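Local atomic coordinates of putative glutathionylspermidine synthase (Methylobacillus flagellatus, PDB entry 3N6X), a protein that is of unproven function but, as a putative glutathionylspermidine synthase of the circularly permuted ATP-grasp type, probably acts as an ATP-dependent ligase. Residues Ile70-Val75 / Gly464-Thr469; Gly146-Arg151 / Val159-Leu164; Leu411-Thr416 / Pro424-Leu429. All blocks are in the same frame, centred on the assembly; numbering follows the deposited sequence.

Contact 1 of 3, residues Ile70-Val75 / Gly464-Thr469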
loop_
_atom_site.group_PDB
_atom_site.type_symbol
_atom_site.label_atom_id
_atom_site.label_comp_id
_atom_site.label_asym_id
_atom_site.label_seq_id
_atom_site.Cartn_x
_atom_site.Cartn_y
_atom_site.Cartn_z
ATOM N N ILE A 70 2.389 2.971 -17.161
ATOM C CA ILE A 70 1.186 3.547 -16.530
ATOM C C ILE A 70 1.071 5.061 -16.834
ATOM O O ILE A 70 2.041 5.793 -16.646
ATOM C CB ILE A 70 1.178 3.251 -14.988
ATOM C CG1 ILE A 70 1.135 1.723 -14.712
ATOM C CG2 ILE A 70 0.024 3.995 -14.260
ATOM C CD1 ILE A 70 1.422 1.315 -13.252
ATOM N N PRO A 71 -0.112 5.553 -17.289
ATOM C CA PRO A 71 -0.243 6.996 -17.571
ATOM C C PRO A 71 -0.004 7.880 -16.344
ATOM O O PRO A 71 -0.298 7.484 -15.220
ATOM C CB PRO A 71 -1.677 7.136 -18.096
ATOM C CG PRO A 71 -2.085 5.767 -18.497
ATOM C CD PRO A 71 -1.366 4.831 -17.588
ATOM N N PHE A 72 0.547 9.072 -16.571
ATOM C CA PHE A 72 0.821 10.036 -15.520
ATOM C C PHE A 72 0.060 11.333 -15.770
ATOM O O PHE A 72 0.039 11.826 -16.900
ATOM C CB PHE A 72 2.333 10.304 -15.414
ATOM C CG PHE A 72 2.716 11.319 -14.362
ATOM C CD1 PHE A 72 2.661 11.000 -13.009
ATOM C CD2 PHE A 72 3.145 12.592 -14.724
ATOM C CE1 PHE A 72 3.007 11.942 -12.037
ATOM C CE2 PHE A 72 3.505 13.531 -13.748
ATOM C CZ PHE A 72 3.439 13.199 -12.414
ATOM N N ASP A 73 -0.598 11.860 -14.727
ATOM C CA ASP A 73 -1.307 13.132 -14.789
ATOM C C ASP A 73 -0.479 14.186 -14.046
ATOM O O ASP A 73 0.044 13.908 -12.959
ATOM C CB ASP A 73 -2.706 13.013 -14.183
ATOM C CG ASP A 73 -3.556 14.253 -14.382
ATOM O OD1 ASP A 73 -3.978 14.508 -15.539
ATOM O OD2 ASP A 73 -3.863 14.931 -13.376
ATOM N N VAL A 74 -0.334 15.384 -14.645
ATOM C CA VAL A 74 0.517 16.455 -14.100
ATOM C C VAL A 74 -0.153 17.330 -13.038
ATOM O O VAL A 74 0.500 18.222 -12.488
ATOM C CB VAL A 74 1.236 17.286 -15.208
ATOM C CG1 VAL A 74 2.080 16.383 -16.113
ATOM C CG2 VAL A 74 0.239 18.102 -16.032
ATOM N N VAL A 75 -1.437 17.082 -12.732
ATOM C CA VAL A 75 -2.111 17.841 -11.671
ATOM C C VAL A 75 -1.868 17.122 -10.340
ATOM O O VAL A 75 -2.300 15.975 -10.177
ATOM C CB VAL A 75 -3.617 18.076 -11.941
ATOM C CG1 VAL A 75 -4.202 19.068 -10.933
ATOM C CG2 VAL A 75 -3.850 18.555 -13.374
ATOM N N GLY A 464 -6.362 3.224 -15.518
ATOM C CA GLY A 464 -5.764 3.743 -14.294
ATOM C C GLY A 464 -4.424 4.415 -14.510
ATOM O O GLY A 464 -3.596 3.925 -15.283
ATOM N N GLY A 465 -4.212 5.534 -13.815
ATOM C CA GLY A 465 -2.965 6.290 -13.880
ATOM C C GLY A 465 -2.458 6.736 -12.522
ATOM O O GLY A 465 -3.051 6.395 -11.500
ATOM N N THR A 466 -1.341 7.492 -12.494
ATOM C CA THR A 466 -0.796 8.022 -11.232
ATOM C C THR A 466 -0.630 9.534 -11.243
ATOM O O THR A 466 -0.637 10.171 -12.302
ATOM C CB THR A 466 0.503 7.333 -10.814
ATOM O OG1 THR A 466 1.515 7.618 -11.768
ATOM C CG2 THR A 466 0.343 5.836 -10.615
ATOM N N LYS A 467 -0.498 10.103 -10.042
ATOM C CA LYS A 467 -0.296 11.522 -9.794
ATOM C C LYS A 467 0.779 11.654 -8.747
ATOM O O LYS A 467 1.020 10.708 -7.991
ATOM C CB LYS A 467 -1.585 12.152 -9.242
ATOM C CG LYS A 467 -2.674 12.382 -10.265
ATOM C CD LYS A 467 -3.900 12.936 -9.589
ATOM C CE LYS A 467 -4.934 13.418 -10.574
ATOM N NZ LYS A 467 -4.789 14.869 -10.850
ATOM N N ASP A 468 1.389 12.833 -8.650
ATOM C CA ASP A 468 2.322 13.145 -7.575
ATOM C C ASP A 468 1.471 13.608 -6.395
ATOM O O ASP A 468 0.441 14.246 -6.609
ATOM C CB ASP A 468 3.274 14.280 -8.017
ATOM C CG ASP A 468 4.381 14.635 -7.034
ATOM O OD1 ASP A 468 4.546 13.902 -6.025
ATOM O OD2 ASP A 468 5.086 15.636 -7.274
ATOM N N THR A 469 1.858 13.258 -5.166
ATOM C CA THR A 469 1.134 13.703 -3.967
ATOM C C THR A 469 1.994 14.695 -3.220
ATOM O O THR A 469 3.110 14.358 -2.790
ATOM C CB THR A 469 0.725 12.504 -3.066
ATOM O OG1 THR A 469 0.029 11.545 -3.847
ATOM C CG2 THR A 469 -0.140 12.929 -1.874
HETATM O O HOH W 1 0.851 15.017 -10.541
#
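Phe-72 and Thr-466 face each other across a single beta bridge, CA to CA 5.0 Å, in which the two segments run in the same general sense with their end-to-end directions 50° apart. The bridge lays the loop that precedes strand 77-79 beside strand 464-471 of the mixed sheet in this ATP-grasp protein. Thr-466 supplies both backbone bonds: its N gives to Pro-71 O over 2.9 Å, and its O takes Asp-73 N over 3.0 Å in an almost straight bond. Gly-465, without a side chain, lets Pro-71 O come within 3.2 Å of its CA.

On the side of Ile-70, CG2 rests over the glycine pair at Gly-464 O and Gly-465 CA, with Thr-466 CG2 slightly farther off. The ring of Phe-72 crosses the Thr-466 side chain at about a right angle, and Thr-466 OG1 lies at the ring edge, in its plane, 3.8 Å from Phe-72 CD1. Helix 170-183 packs on this ring through Asn-176 and Met-179. A water ties Asp-73 O to Asp-468 N, while the carboxylate of Asp-468 turns away to Trp-470 and Arg-177.

The other side is polar. Asp-73 and Lys-467 lie side by side, pointing the same way, so that the aliphatic part of the lysine follows Asp-73 CB before chi4 (-94°) turns NZ in to the acceptors. Buried Lys-467 NZ is gripped by three oxygens, the third being Pro-415 O of strand 413-418, an environment that would be expected to favour its charged form. Its salt bridge to Asp-73 OD2 is 2.7 Å long and uses the anti side of the carboxylate, 26° out of plane, and NZ also gives a hydrogen bond of 2.8 Å to Val-75 O.

Contact 2 of 3, residues Gly146-Arg151 / Val159-Leu164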
loop_
_atom_site.group_PDB
_atom_site.type_symbol
_atom_site.label_atom_id
_atom_site.label_comp_id
_atom_site.label_asym_id
_atom_site.label_seq_id
_atom_site.Cartn_x
_atom_site.Cartn_y
_atom_site.Cartn_z
ATOM N N GLY A 146 1.511 -0.618 3.925
ATOM C CA GLY A 146 0.788 0.227 2.984
ATOM C C GLY A 146 -0.668 0.332 3.396
ATOM O O GLY A 146 -1.282 -0.671 3.767
ATOM N N VAL A 147 -1.210 1.543 3.413
ATOM C CA VAL A 147 -2.597 1.779 3.832
ATOM C C VAL A 147 -3.340 2.429 2.685
ATOM O O VAL A 147 -3.042 3.564 2.347
ATOM C CB VAL A 147 -2.663 2.674 5.126
ATOM C CG1 VAL A 147 -4.097 2.813 5.628
ATOM C CG2 VAL A 147 -1.753 2.132 6.231
ATOM N N ASP A 148 -4.297 1.728 2.080
ATOM C CA ASP A 148 -5.061 2.314 0.977
ATOM C C ASP A 148 -6.199 3.193 1.511
ATOM O O ASP A 148 -7.065 2.714 2.243
ATOM C CB ASP A 148 -5.552 1.231 -0.010
ATOM C CG ASP A 148 -4.405 0.507 -0.724
ATOM O OD1 ASP A 148 -3.487 1.196 -1.229
ATOM O OD2 ASP A 148 -4.421 -0.750 -0.764
ATOM N N LEU A 149 -6.146 4.492 1.203
ATOM C CA LEU A 149 -7.094 5.480 1.728
ATOM C C LEU A 149 -7.899 6.137 0.647
ATOM O O LEU A 149 -7.381 6.422 -0.432
ATOM C CB LEU A 149 -6.348 6.580 2.511
ATOM C CG LEU A 149 -5.552 6.134 3.704
ATOM C CD1 LEU A 149 -4.501 7.152 4.049
ATOM C CD2 LEU A 149 -6.449 5.895 4.893
ATOM N N VAL A 150 -9.149 6.479 0.972
ATOM C CA VAL A 150 -10.043 7.223 0.085
ATOM C C VAL A 150 -10.653 8.377 0.862
ATOM O O VAL A 150 -10.785 8.299 2.088
ATOM C CB VAL A 150 -11.122 6.341 -0.604
ATOM C CG1 VAL A 150 -10.488 5.316 -1.537
ATOM C CG2 VAL A 150 -12.050 5.672 0.414
ATOM N N ARG A 151 -10.977 9.459 0.166
ATOM C CA ARG A 151 -11.550 10.655 0.781
ATOM C C ARG A 151 -13.011 10.826 0.334
ATOM O O ARG A 151 -13.326 10.567 -0.823
ATOM C CB ARG A 151 -10.724 11.875 0.379
ATOM C CG ARG A 151 -10.989 13.097 1.214
ATOM C CD ARG A 151 -10.182 14.274 0.718
ATOM N NE ARG A 151 -10.276 15.414 1.628
ATOM C CZ ARG A 151 -9.409 16.419 1.647
ATOM N NH1 ARG A 151 -8.378 16.433 0.809
ATOM N NH2 ARG A 151 -9.559 17.413 2.510
ATOM N N VAL A 159 -10.101 3.827 5.363
ATOM C CA VAL A 159 -9.082 2.828 4.999
ATOM C C VAL A 159 -9.779 1.726 4.206
ATOM O O VAL A 159 -10.648 1.051 4.744
ATOM C CB VAL A 159 -8.333 2.240 6.227
ATOM C CG1 VAL A 159 -7.348 1.155 5.794
ATOM C CG2 VAL A 159 -7.631 3.331 7.027
ATOM N N LEU A 160 -9.430 1.562 2.933
ATOM C CA LEU A 160 -10.030 0.508 2.104
ATOM C C LEU A 160 -9.419 -0.860 2.394
ATOM O O LEU A 160 -10.109 -1.874 2.291
ATOM C CB LEU A 160 -9.832 0.818 0.606
ATOM C CG LEU A 160 -10.845 1.723 -0.080
ATOM C CD1 LEU A 160 -10.725 1.590 -1.568
ATOM C CD2 LEU A 160 -12.253 1.381 0.317
ATOM N N GLU A 161 -8.103 -0.895 2.664
ATOM C CA GLU A 161 -7.351 -2.141 2.787
ATOM C C GLU A 161 -6.005 -1.890 3.445
ATOM O O GLU A 161 -5.438 -0.811 3.288
ATOM C CB GLU A 161 -7.117 -2.716 1.365
ATOM C CG GLU A 161 -6.690 -4.171 1.313
ATOM C CD GLU A 161 -6.577 -4.736 -0.091
ATOM O OE1 GLU A 161 -6.459 -3.938 -1.050
ATOM O OE2 GLU A 161 -6.608 -5.981 -0.231
ATOM N N ASP A 162 -5.455 -2.920 4.118
ATOM C CA ASP A 162 -4.113 -2.877 4.703
ATOM C C ASP A 162 -3.177 -3.760 3.843
ATOM O O ASP A 162 -3.637 -4.744 3.274
ATOM C CB ASP A 162 -4.148 -3.368 6.169
ATOM C CG ASP A 162 -5.061 -2.543 7.077
ATOM O OD1 ASP A 162 -4.752 -1.351 7.308
ATOM O OD2 ASP A 162 -6.067 -3.102 7.582
ATOM N N ASN A 163 -1.891 -3.375 3.698
ATOM C CA ASN A 163 -0.907 -4.150 2.899
ATOM C C ASN A 163 0.333 -4.396 3.733
ATOM O O ASN A 163 1.159 -3.496 3.879
ATOM C CB ASN A 163 -0.544 -3.416 1.599
ATOM C CG ASN A 163 -1.730 -3.078 0.745
ATOM O OD1 ASN A 163 -2.238 -3.911 -0.014
ATOM N ND2 ASN A 163 -2.209 -1.846 0.866
ATOM N N LEU A 164 0.451 -5.611 4.306
ATOM C CA LEU A 164 1.492 -5.938 5.278
ATOM C C LEU A 164 2.426 -7.074 4.853
ATOM O O LEU A 164 3.247 -7.519 5.664
ATOM C CB LEU A 164 0.827 -6.306 6.642
ATOM C CG LEU A 164 -0.332 -5.426 7.139
ATOM C CD1 LEU A 164 -1.038 -6.088 8.294
ATOM C CD2 LEU A 164 0.151 -4.068 7.563
#
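Asp-148 faces two residues of the partner strand, Leu-160 and Glu-161, where a classic beta bulge interrupts this antiparallel hairpin. Backbone bonds define it: Leu-160 N gives to Asp-148 O over 2.7 Å and Asp-148 N to Glu-161 O over 3.0 Å, while Leu-160 takes a helix-like backbone. Beyond the bulge, Gly-146 and Asn-163 form a regular hydrogen-bonded pair.

The polar side chains gather on the face of Asp-148, Glu-161 and Asn-163. Asn-163 ND2 gives a straight bond (171°) of 3.0 Å to Asp-148 OD2, arriving from above the carboxylate plane although the oxygen lies in the amide plane; the two planes stand 71° apart. ND2 also makes a weak bond to Gly-146 O. Glu-161 OE1 sits 3.8 Å from Asp-148 OD2, like charges whose repulsion is probably eased by the salt bridge of Asp-148 OD1 to Arg-430.

Apolar contacts share the other face, that of Val-147, Leu-149 and Val-159, with Asp-162. Val-159 puts CG1 against Val-147 CG1 at 3.7 Å, and its CG2 against Leu-149 CD2 at 3.5 Å. Separately, Val-150 CG1 meets Leu-160 CD1, their side chains crossing at about a right angle.

Helix 81-105 covers the valine face, Leu-87 meeting Leu-149 and Arg-94 touching Val-159 and salt-bridging Asp-162; strand 144-151 is flanked by strand 423-435, and strand 157-163 by strand 342-343.

Contact 3 of 3, residues Leu411-Thr416 / Pro424-Leu429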
loop_
_atom_site.group_PDB
_atom_site.type_symbol
_atom_site.label_atom_id
_atom_site.label_comp_id
_atom_site.label_asym_id
_atom_site.label_seq_id
_atom_site.Cartn_x
_atom_site.Cartn_y
_atom_site.Cartn_z
ATOM N N LEU A 411 -16.502 8.643 -3.519
ATOM C CA LEU A 411 -15.054 8.770 -3.748
ATOM C C LEU A 411 -14.680 10.170 -4.230
ATOM O O LEU A 411 -15.237 10.643 -5.217
ATOM C CB LEU A 411 -14.571 7.688 -4.761
ATOM C CG LEU A 411 -13.045 7.555 -4.963
ATOM C CD1 LEU A 411 -12.326 7.590 -3.661
ATOM C CD2 LEU A 411 -12.691 6.282 -5.706
ATOM N N SER A 412 -13.744 10.839 -3.518
ATOM C CA SER A 412 -13.331 12.200 -3.862
ATOM C C SER A 412 -12.687 12.287 -5.229
ATOM O O SER A 412 -12.035 11.336 -5.680
ATOM C CB SER A 412 -12.419 12.804 -2.791
ATOM O OG SER A 412 -11.059 12.444 -2.970
ATOM N N THR A 413 -12.914 13.415 -5.909
ATOM C CA THR A 413 -12.367 13.668 -7.231
ATOM C C THR A 413 -11.223 14.667 -7.168
ATOM O O THR A 413 -11.238 15.587 -6.349
ATOM C CB THR A 413 -13.460 14.127 -8.185
ATOM O OG1 THR A 413 -14.278 15.104 -7.533
ATOM C CG2 THR A 413 -14.312 12.980 -8.686
ATOM N N CYS A 414 -10.235 14.482 -8.026
ATOM C CA CYS A 414 -9.091 15.370 -8.118
ATOM C C CYS A 414 -9.026 15.897 -9.549
ATOM O O CYS A 414 -9.186 15.111 -10.494
ATOM C CB CYS A 414 -7.809 14.634 -7.730
ATOM S SG CYS A 414 -6.302 15.635 -7.850
ATOM N N PRO A 415 -8.835 17.231 -9.744
ATOM C CA PRO A 415 -8.767 17.769 -11.115
ATOM C C PRO A 415 -7.755 17.028 -11.951
ATOM O O PRO A 415 -6.637 16.797 -11.512
ATOM C CB PRO A 415 -8.375 19.222 -10.900
ATOM C CG PRO A 415 -8.872 19.532 -9.557
ATOM C CD PRO A 415 -8.659 18.301 -8.748
ATOM N N THR A 416 -8.198 16.530 -13.089
ATOM C CA THR A 416 -7.397 15.696 -13.961
ATOM C C THR A 416 -7.593 16.161 -15.389
ATOM O O THR A 416 -8.719 16.492 -15.785
ATOM C CB THR A 416 -7.821 14.221 -13.775
ATOM O OG1 THR A 416 -7.958 13.944 -12.381
ATOM C CG2 THR A 416 -6.846 13.237 -14.405
ATOM N N PRO A 424 -13.128 16.625 -12.998
ATOM C CA PRO A 424 -12.905 15.813 -11.790
ATOM C C PRO A 424 -12.819 14.318 -12.096
ATOM O O PRO A 424 -13.618 13.800 -12.879
ATOM C CB PRO A 424 -14.136 16.128 -10.923
ATOM C CG PRO A 424 -14.699 17.394 -11.477
ATOM C CD PRO A 424 -14.426 17.328 -12.937
ATOM N N ARG A 425 -11.812 13.633 -11.507
ATOM C CA ARG A 425 -11.624 12.184 -11.638
ATOM C C ARG A 425 -11.333 11.551 -10.278
ATOM O O ARG A 425 -10.738 12.193 -9.412
ATOM C CB ARG A 425 -10.530 11.840 -12.660
ATOM C CG ARG A 425 -10.919 12.137 -14.115
ATOM C CD ARG A 425 -12.091 11.292 -14.580
ATOM N NE ARG A 425 -12.400 11.491 -15.999
ATOM C CZ ARG A 425 -13.268 12.391 -16.456
ATOM N NH1 ARG A 425 -13.871 13.226 -15.619
ATOM N NH2 ARG A 425 -13.513 12.484 -17.756
ATOM N N HIS A 426 -11.788 10.306 -10.078
ATOM C CA HIS A 426 -11.643 9.602 -8.803
ATOM C C HIS A 426 -10.198 9.196 -8.505
ATOM O O HIS A 426 -9.493 8.697 -9.383
ATOM C CB HIS A 426 -12.595 8.396 -8.733
ATOM C CG HIS A 426 -14.047 8.777 -8.789
ATOM N ND1 HIS A 426 -14.647 9.504 -7.767
ATOM C CD2 HIS A 426 -14.974 8.514 -9.738
ATOM C CE1 HIS A 426 -15.906 9.670 -8.138
ATOM N NE2 HIS A 426 -16.152 9.089 -9.314
ATOM N N VAL A 427 -9.761 9.430 -7.261
ATOM C CA VAL A 427 -8.399 9.096 -6.811
ATOM C C VAL A 427 -8.411 8.291 -5.516
ATOM O O VAL A 427 -9.339 8.419 -4.702
ATOM C CB VAL A 427 -7.506 10.367 -6.624
ATOM C CG1 VAL A 427 -7.116 10.983 -7.962
ATOM C CG2 VAL A 427 -8.179 11.397 -5.715
ATOM N N ASP A 428 -7.319 7.572 -5.263
ATOM C CA ASP A 428 -7.072 6.959 -3.971
ATOM C C ASP A 428 -5.620 7.242 -3.542
ATOM O O ASP A 428 -4.821 7.719 -4.361
ATOM C CB ASP A 428 -7.459 5.468 -3.936
ATOM C CG ASP A 428 -6.447 4.494 -4.493
ATOM O OD1 ASP A 428 -5.475 4.945 -5.125
ATOM O OD2 ASP A 428 -6.644 3.275 -4.320
ATOM N N LEU A 429 -5.301 7.013 -2.262
ATOM C CA LEU A 429 -4.016 7.379 -1.696
ATOM C C LEU A 429 -3.364 6.218 -0.938
ATOM O O LEU A 429 -4.002 5.610 -0.073
ATOM C CB LEU A 429 -4.254 8.568 -0.737
ATOM C CG LEU A 429 -3.065 9.459 -0.441
ATOM C CD1 LEU A 429 -2.727 10.349 -1.644
ATOM C CD2 LEU A 429 -3.326 10.309 0.781
HETATM O O HOH W 2 -10.114 9.806 -2.404
#
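Cys-414 and Arg-425 form the close-knit centre of this contact, an antiparallel hydrogen-bonded pair in which Cys-414 N gives to Arg-425 O over 2.7 Å. The return bond, Arg-425 N to Cys-414 O, is longer at 3.2 Å and comes from above the carbonyl plane. Thr-416 OG1 reaches the same oxygen from the opposite face of that plane, although this bond is so short that its exact geometry is doubtful. Anti to its own carbonyl carbon (chi1 -45°), Thr-416 OG1 also touches Arg-425 CB at 3.3 Å, the two side chains crossing at about a right angle. The arginine then bends at chi2 and leads away; NH1 returns to Pro-424 O, and NE is taken by Leu-451 O. On the same buried side Cys-414 CB packs against both methyls of Val-427, 3.7 Å from CG1, with Lys-467 of strand 464-471 and Val-449 of strand 446-450 closing round the valine.

The two segments are the arms of a beta hairpin in the mixed sheet, their short axes 4.1 Å apart at closest approach and their N-to-C directions 126° apart, a strongly twisted pair. Before Thr-413 the backbone bonding weakens: Val-427 N lies 3.4 Å from Ser-412 O, and a water links Ser-412 OG, itself bound to Glu-12, with Val-427 O. Leu-411 still packs closely, CD1 on Val-427 O and CD2 on His-426 CB.

The face carrying Pro-424 and His-426 is nearer solvent, Pro-424 being exposed. Thr-413 CB meets Pro-424 CB here, while its methyl CG2 lies over the face of the His-426 ring, 4.0 Å from the centroid, as a CH-pi contact. At the ring edge, in plane, His-426 ND1 gives Leu-411 O a weak, bent bond of 2.9 Å.

Overall arrangement
All three contacts reach the same nine-stranded mixed sheet of this ATP-grasp-family protein; in contact 1 a loop lies beside it. Contact 1 joins an early loop to the last strand and so encloses the others in sequence; contact 2 closes before contact 3 opens. The hairpins of contacts 2 and 3 have centres 16 Å apart and are joined through neighbouring strands 144-151 and 423-435, with Leu-149 N 2.7 Å from Leu-429 O. Contacts 1 and 3, centres 11 Å apart, meet where Lys-467 NZ meets Pro-415 O of strand 413-418. Contacts 1 and 2 do not touch, their nearest atoms being about 9 Å apart. Early and late parts of the chain thus meet around one sheet.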